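Local atomic coordinates of serine--tRNA ligase, cytoplasmic (Candida albicans, PDB entry 3QO8), a protein that catalyses the ATP-dependent attachment of serine to its cognate tRNA in two steps, activating the amino acid as seryl-adenylate before transferring it to the acceptor end. Residues A[252-257]-A[269-274]. Sequence-based numbering, arbitrary orientation. Where two conformers were deposited one is given.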
loop_
_atom_site.group_PDB
_atom_site.type_symbol
_atom_site.label_atom_id
_atom_site.label_comp_id
_atom_site.label_asym_id
_atom_site.label_seq_id
_atom_site.Cartn_x
_atom_site.Cartn_y
_atom_site.Cartn_z
ATOM N N SER A 252 14.390 7.942 5.519
ATOM C CA SER A 252 15.319 9.069 5.538
ATOM C C SER A 252 14.807 10.142 6.508
ATOM O O SER A 252 15.593 10.849 7.134
ATOM C CB SER A 252 15.535 9.663 4.135
ATOM O OG SER A 252 14.400 10.398 3.700
ATOM N N ALA A 253 13.486 10.247 6.645
ATOM C CA ALA A 253 12.904 11.248 7.543
ATOM C C ALA A 253 12.760 10.742 8.978
ATOM O O ALA A 253 12.354 11.493 9.858
ATOM C CB ALA A 253 11.556 11.709 7.023
ATOM N N TYR A 254 13.080 9.469 9.200
ATOM C CA TYR A 254 12.928 8.831 10.515
ATOM C C TYR A 254 13.642 9.628 11.615
ATOM O O TYR A 254 13.079 9.861 12.686
ATOM C CB TYR A 254 13.474 7.401 10.447
ATOM C CG TYR A 254 13.177 6.497 11.635
ATOM C CD1 TYR A 254 11.901 5.977 11.842
ATOM C CD2 TYR A 254 14.184 6.123 12.511
ATOM C CE1 TYR A 254 11.631 5.124 12.904
ATOM C CE2 TYR A 254 13.927 5.271 13.582
ATOM C CZ TYR A 254 12.648 4.773 13.765
ATOM O OH TYR A 254 12.393 3.940 14.825
ATOM N N HIS A 255 14.877 10.045 11.350
ATOM C CA HIS A 255 15.662 10.793 12.336
ATOM C C HIS A 255 15.690 12.296 12.069
ATOM O O HIS A 255 16.556 12.997 12.591
ATOM C CB HIS A 255 17.101 10.266 12.408
ATOM C CG HIS A 255 17.210 8.892 12.983
ATOM N ND1 HIS A 255 16.929 8.616 14.305
ATOM C CD2 HIS A 255 17.572 7.714 12.421
ATOM C CE1 HIS A 255 17.098 7.324 14.527
ATOM N NE2 HIS A 255 17.491 6.756 13.402
ATOM N N ALA A 256 14.756 12.792 11.258
ATOM C CA ALA A 256 14.664 14.232 11.009
ATOM C C ALA A 256 14.641 15.004 12.329
ATOM O O ALA A 256 13.937 14.614 13.273
ATOM C CB ALA A 256 13.409 14.565 10.207
ATOM N N GLY A 257 15.405 16.094 12.382
ATOM C CA GLY A 257 15.431 16.978 13.536
ATOM C C GLY A 257 16.112 16.375 14.744
ATOM O O GLY A 257 15.956 16.871 15.854
ATOM N N VAL A 269 24.224 4.017 11.954
ATOM C CA VAL A 269 22.928 3.396 12.197
ATOM C C VAL A 269 22.469 2.775 10.876
ATOM O O VAL A 269 22.406 3.464 9.861
ATOM C CB VAL A 269 21.897 4.433 12.667
ATOM C CG1 VAL A 269 20.504 3.886 12.550
ATOM C CG2 VAL A 269 22.196 4.884 14.101
ATOM N N ARG A 270 22.168 1.485 10.888
ATOM C CA ARG A 270 21.818 0.778 9.664
ATOM C C ARG A 270 20.411 0.189 9.749
ATOM O O ARG A 270 20.113 -0.564 10.673
ATOM C CB ARG A 270 22.832 -0.336 9.417
ATOM C CG ARG A 270 24.304 0.159 9.355
ATOM C CD ARG A 270 25.233 -0.961 8.899
ATOM N NE ARG A 270 26.595 -0.497 8.615
ATOM C CZ ARG A 270 27.658 -0.803 9.350
ATOM N NH1 ARG A 270 27.521 -1.584 10.415
ATOM N NH2 ARG A 270 28.864 -0.349 9.010
ATOM N N TYR A 271 19.555 0.536 8.789
ATOM C CA TYR A 271 18.186 0.013 8.751
ATOM C C TYR A 271 17.963 -0.921 7.554
ATOM O O TYR A 271 18.362 -0.615 6.431
ATOM C CB TYR A 271 17.166 1.145 8.695
ATOM C CG TYR A 271 17.155 1.977 9.951
ATOM C CD1 TYR A 271 16.744 1.427 11.165
ATOM C CD2 TYR A 271 17.577 3.294 9.938
ATOM C CE1 TYR A 271 16.749 2.189 12.347
ATOM C CE2 TYR A 271 17.582 4.056 11.101
ATOM C CZ TYR A 271 17.164 3.498 12.297
ATOM O OH TYR A 271 17.178 4.261 13.445
ATOM N N ALA A 272 17.344 -2.062 7.830
ATOM C CA ALA A 272 16.821 -2.943 6.805
ATOM C C ALA A 272 15.362 -2.549 6.606
ATOM O O ALA A 272 14.464 -3.035 7.312
ATOM C CB ALA A 272 16.945 -4.386 7.255
ATOM N N GLY A 273 15.130 -1.642 5.660
ATOM C CA GLY A 273 13.802 -1.103 5.437
ATOM C C GLY A 273 12.946 -2.070 4.654
ATOM O O GLY A 273 13.435 -2.735 3.760
ATOM N N TYR A 274 11.669 -2.162 4.998
ATOM C CA TYR A 274 10.743 -2.968 4.216
ATOM C C TYR A 274 9.448 -2.204 4.013
ATOM O O TYR A 274 8.881 -1.650 4.967
ATOM C CB TYR A 274 10.446 -4.318 4.893
ATOM C CG TYR A 274 9.207 -4.967 4.314
ATOM C CD1 TYR A 274 9.154 -5.314 2.963
ATOM C CD2 TYR A 274 8.077 -5.181 5.084
ATOM C CE1 TYR A 274 8.027 -5.871 2.406
ATOM C CE2 TYR A 274 6.929 -5.766 4.527
ATOM C CZ TYR A 274 6.915 -6.102 3.186
ATOM O OH TYR A 274 5.802 -6.671 2.600
#
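In both His-255 and Tyr-271, CG lies anti to the carbonyl carbon (chi1 -68° and -66°), and these rotations send the two rings toward each other until they meet rim to rim. Neither covers a face of the other, and their planes are inclined by only 27°. NE2 of His-255 lies at the edge of the tyrosine ring, close to its plane, and makes a short 2.5 Å hydrogen bond with Tyr-271 OH; either atom could be the donor. Tyr-254 adds the third ring of an aromatic cluster: its CE2 comes within 3.4 Å of the same Tyr-271 OH, and the two tyrosine side chains cross at about a right angle. Tyr-254 CD2 also lies over the border of one face of the imidazole, 3.5 Å above its plane. In one of two conformers, Val-269 CG1 lies loosely near the imidazole.

The contact ties the type I turn from Ala-253 to Ala-256 to strand 269-278 of the class II catalytic sheet, at the dimer interface: Tyr-254 OH is hydrogen-bonded to Arg-181 of the second subunit. His-255 ND1 is hydrogen-bonded to Glu-258 OE1, so both imidazole nitrogens are engaged, which should hold the ring's rotation. The nearby carboxylate could polarise the imidazole and, if ND1 carries the proton, might make NE2 a better acceptor for the buried Tyr-271 hydroxyl.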